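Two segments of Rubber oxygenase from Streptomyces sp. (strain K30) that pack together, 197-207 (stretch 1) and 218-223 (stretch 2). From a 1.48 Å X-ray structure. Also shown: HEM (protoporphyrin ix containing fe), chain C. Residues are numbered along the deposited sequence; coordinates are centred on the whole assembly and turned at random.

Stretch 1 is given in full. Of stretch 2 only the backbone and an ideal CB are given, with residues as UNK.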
# COMPACT_ATOMS: atom_id res chain seq x y z
N VAL A 197 -7.92 9.55 8.29
CA VAL A 197 -8.48 8.25 8.65
C VAL A 197 -7.56 7.58 9.67
O VAL A 197 -8.00 7.09 10.73
CB VAL A 197 -8.74 7.33 7.46
CG1 VAL A 197 -9.12 5.94 7.94
CG2 VAL A 197 -9.80 7.93 6.59
N HIS A 198 -6.24 7.49 9.38
CA HIS A 198 -5.36 6.83 10.29
C HIS A 198 -5.40 7.53 11.66
O HIS A 198 -5.35 6.83 12.66
CB HIS A 198 -3.94 6.82 9.69
CG HIS A 198 -3.73 5.83 8.58
ND1 HIS A 198 -2.65 5.94 7.73
CD2 HIS A 198 -4.41 4.70 8.23
CE1 HIS A 198 -2.71 4.90 6.90
NE2 HIS A 198 -3.75 4.14 7.14
N ALA A 199 -5.40 8.84 11.70
CA ALA A 199 -5.45 9.57 12.94
C ALA A 199 -6.75 9.25 13.73
O ALA A 199 -6.70 9.08 14.96
CB ALA A 199 -5.28 11.04 12.66
N ALA A 200 -7.85 9.14 13.04
CA ALA A 200 -9.10 8.73 13.67
C ALA A 200 -8.98 7.35 14.26
O ALA A 200 -9.40 7.14 15.40
CB ALA A 200 -10.22 8.74 12.66
N VAL A 201 -8.41 6.40 13.52
CA VAL A 201 -8.18 5.05 14.01
C VAL A 201 -7.37 5.00 15.27
O VAL A 201 -7.62 4.17 16.14
CB VAL A 201 -7.59 4.17 12.89
CG1 VAL A 201 -7.18 2.79 13.40
CG2 VAL A 201 -8.65 4.03 11.78
N ARG A 202 -6.38 5.88 15.38
CA ARG A 202 -5.52 5.91 16.56
C ARG A 202 -6.32 6.32 17.79
O ARG A 202 -6.00 5.93 18.90
CB ARG A 202 -4.34 6.83 16.35
CG ARG A 202 -3.37 6.34 15.30
CD ARG A 202 -2.07 7.12 15.37
NE ARG A 202 -1.27 6.81 14.18
CZ ARG A 202 -1.31 7.55 13.09
NH1 ARG A 202 -1.99 8.69 12.95
NH2 ARG A 202 -0.65 7.06 12.00
N HIS A 203 -7.34 7.15 17.59
CA HIS A 203 -8.23 7.52 18.70
C HIS A 203 -9.24 6.40 18.99
O HIS A 203 -9.59 6.15 20.17
CB HIS A 203 -8.90 8.82 18.33
CG HIS A 203 -9.72 9.42 19.44
ND1 HIS A 203 -11.07 9.65 19.33
CD2 HIS A 203 -9.36 9.84 20.68
CE1 HIS A 203 -11.52 10.17 20.45
NE2 HIS A 203 -10.51 10.27 21.30
N LEU A 204 -9.70 5.68 17.99
CA LEU A 204 -10.78 4.70 18.10
C LEU A 204 -10.35 3.33 18.55
O LEU A 204 -10.96 2.75 19.45
CB LEU A 204 -11.56 4.58 16.79
CG LEU A 204 -12.26 5.90 16.49
CD1 LEU A 204 -12.80 5.90 15.08
CD2 LEU A 204 -13.40 6.16 17.47
N LEU A 205 -9.32 2.75 17.92
CA LEU A 205 -8.99 1.36 18.17
C LEU A 205 -8.62 1.08 19.64
O LEU A 205 -8.95 -0.02 20.09
CB LEU A 205 -7.89 0.82 17.23
CG LEU A 205 -8.36 0.19 15.95
CD1 LEU A 205 -7.16 -0.26 15.08
CD2 LEU A 205 -9.32 -1.00 16.09
N PRO A 206 -7.90 2.01 20.32
CA PRO A 206 -7.61 1.69 21.73
C PRO A 206 -8.85 1.58 22.60
O PRO A 206 -8.75 1.03 23.69
CB PRO A 206 -6.70 2.82 22.16
CG PRO A 206 -6.00 3.20 20.90
CD PRO A 206 -7.14 3.22 19.93
N GLN A 207 -9.97 2.05 22.10
CA GLN A 207 -11.27 1.87 22.79
C GLN A 207 -11.92 0.52 22.47
O GLN A 207 -13.00 0.22 23.02
CB GLN A 207 -12.19 3.09 22.51
CG GLN A 207 -11.56 4.45 22.85
CD GLN A 207 -12.46 5.65 22.54
OE1 GLN A 207 -13.59 5.72 23.01
NE2 GLN A 207 -11.96 6.61 21.74
N UNK A 218 1.29 -2.69 22.29
CA UNK A 218 1.31 -1.43 21.58
C UNK A 218 0.10 -0.67 22.05
O UNK A 218 -1.01 -1.22 22.02
CB UNK A 218 1.32 -1.62 20.06
N UNK A 219 0.29 0.55 22.51
CA UNK A 219 -0.80 1.32 23.10
C UNK A 219 -1.65 2.04 22.08
O UNK A 219 -2.88 2.23 22.30
CB UNK A 219 -0.24 2.34 24.09
N UNK A 220 -1.06 2.42 20.93
CA UNK A 220 -1.75 3.21 19.92
C UNK A 220 -1.36 2.56 18.58
O UNK A 220 -0.17 2.27 18.39
CB UNK A 220 -1.38 4.69 19.99
N UNK A 221 -2.32 2.31 17.71
CA UNK A 221 -1.98 1.60 16.48
C UNK A 221 -1.35 2.57 15.44
O UNK A 221 -1.38 3.79 15.57
CB UNK A 221 -3.23 0.93 15.90
N UNK A 222 -0.84 1.96 14.39
CA UNK A 222 -0.39 2.66 13.20
C UNK A 222 0.75 3.62 13.54
O UNK A 222 0.69 4.84 13.28
CB UNK A 222 -1.55 3.42 12.55
N UNK A 223 1.80 3.09 14.12
CA UNK A 223 3.00 3.92 14.34
C UNK A 223 3.70 4.20 13.00
O UNK A 223 3.38 3.57 11.99
CB UNK A 223 3.96 3.23 15.31
CHA HEM C . -7.39 3.20 6.19
CHB HEM C . -3.78 3.47 3.12
CHC HEM C . -0.79 1.86 6.49
CHD HEM C . -4.57 0.66 9.14
C1A HEM C . -6.61 3.44 5.12
C2A HEM C . -7.15 4.03 3.91
C3A HEM C . -6.14 4.06 3.03
C4A HEM C . -4.99 3.58 3.65
CMA HEM C . -6.27 4.57 1.61
CAA HEM C . -8.60 4.50 3.63
CBA HEM C . -9.47 3.30 3.21
CGA HEM C . -10.69 3.79 2.54
O1A HEM C . -11.56 4.19 3.33
O2A HEM C . -10.76 3.80 1.25
C1B HEM C . -2.63 3.08 3.79
C2B HEM C . -1.35 3.09 3.17
C3B HEM C . -0.48 2.67 4.08
C4B HEM C . -1.22 2.36 5.29
CMB HEM C . -1.01 3.51 1.76
CAB HEM C . 0.96 2.54 4.13
CBB HEM C . 1.89 2.84 3.09
C1C HEM C . -1.56 1.38 7.54
C2C HEM C . -1.00 0.59 8.62
C3C HEM C . -2.10 0.29 9.36
C4C HEM C . -3.25 0.82 8.67
CMC HEM C . 0.45 0.32 8.88
CAC HEM C . -2.14 -0.52 10.59
CBC HEM C . -1.11 -0.99 11.39
C1D HEM C . -5.67 1.24 8.55
C2D HEM C . -7.03 1.20 9.13
C3D HEM C . -7.82 1.90 8.32
C4D HEM C . -6.96 2.42 7.26
CMD HEM C . -7.35 0.41 10.34
CAD HEM C . -9.35 2.12 8.47
CBD HEM C . -10.04 0.93 7.82
CGD HEM C . -11.55 1.08 8.02
O1D HEM C . -12.25 1.19 6.98
O2D HEM C . -12.11 1.09 9.15
NA HEM C . -5.28 3.20 4.96
NB HEM C . -2.48 2.61 5.03
NC HEM C . -2.93 1.50 7.54
ND HEM C . -5.66 2.05 7.47
FE HEM C . -4.09 2.36 6.28

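Stretch 1 is helical, with a 3-10 segment at 205-207, and the segment 218-223 lies along it without regular secondary structure, closest where the CA of position 221 approaches the CA of Arg202.

At position 218 the ideal CB finds no atom of stretch 1 within 5.5 Å, so almost any side chain, polar ones included, would be compatible. The residue is Gln218, extended with chi1 and chi2 both t, its NE2 hydrogen-bonded elsewhere in the structure.

Position 219 turns its CA-to-CB bond away from stretch 1, so a long polar or charged chain would do as well as a small one. Its backbone matters more than its side chain: the carbonyl O sits 3.6 Å from Pro206 CG. Lys219 occupies the site and does not bring its side chain to the helix.

At position 220 the CA-to-CB bond points sideways, and the ideal CB lies 4.9 Å from both Arg202 O and Pro206 CG. The phi/psi of -137/133 is an extended conformation that beta-branched residues favour, and the aliphatic base of Arg202 offers an apolar surface; valine, isoleucine, threonine or leucine would all be reasonable. The residue is Ile220, whose CG2 packs 3.7 Å from Arg202 CB.

Position 221 points toward stretch 1. Its ideal CB is 4.2 Å from Leu205 CD1 and 5.0 Å from Val201 CG1, an apolar setting in which a compact aliphatic residue would suit. The phi of -80 also permits proline. Pro221 is found, its ring packed against stretch 1: CG is 4.1 Å from Leu205 CB and 4.2 Å from Val201 CG1, while CD lies 3.9 Å from Pro206 CG. The ring thus contacts three apolar side chains.

Position 222 has positive phi and psi (61/57), a left-handed conformation in which glycine, asparagine or aspartate would be the usual expectation. Its carbonyl O accepts two hydrogen bonds from Arg202, from NE and from NH2, each N to O distance being 2.9 Å, in a forked arrangement close to the guanidinium plane. Yet CA-to-CB points toward stretch 1, with the ideal CB 3.8 Å from Arg202 NE and 5.0 Å from His198 CB, and Val201 and the heme lie beyond, so a sizeable apolar chain would also fit. The residue is Ile222, although a beta-branched residue is uncommon in this conformation. Its CD1 reaches 3.8 Å from Val201 CG1 and 3.7 Å from His198 CD2, CG2 lies over one face of the His198 ring, and CG1 is 3.7 Å from HEM CAC. It thereby packs against the histidine whose NE2 binds HEM FE at 2.0 Å.

Position 223 points away from stretch 1, which leaves the choice to other surroundings; a small polar residue is plausible. Ser223, with chi1 p, is the N-cap of a following helix, its side chain capping a backbone N just past the stretch.

Stretch 2 218-223: QKIPIS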
# COMPACT_ATOMS: atom_id res chain seq x y z
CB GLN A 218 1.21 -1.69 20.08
CG GLN A 218 1.34 -0.41 19.28
CD GLN A 218 1.21 -0.67 17.78
OE1 GLN A 218 0.28 -1.32 17.35
NE2 GLN A 218 2.09 -0.06 16.98
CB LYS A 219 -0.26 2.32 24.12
CG LYS A 219 0.32 1.64 25.38
CD LYS A 219 -0.80 1.16 26.31
CE LYS A 219 -0.33 0.52 27.60
NZ LYS A 219 0.34 -0.79 27.33
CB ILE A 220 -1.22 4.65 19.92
CG1 ILE A 220 -1.31 5.25 21.35
CG2 ILE A 220 -1.85 5.50 18.81
CD1 ILE A 220 -0.78 6.65 21.44
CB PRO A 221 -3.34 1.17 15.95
CG PRO A 221 -4.21 2.29 16.39
CD PRO A 221 -3.75 2.64 17.77
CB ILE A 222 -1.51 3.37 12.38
CG1 ILE A 222 -2.84 2.63 12.37
CG2 ILE A 222 -1.01 3.57 10.94
CD1 ILE A 222 -3.91 3.35 11.64
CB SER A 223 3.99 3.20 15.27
OG SER A 223 4.53 2.08 14.62
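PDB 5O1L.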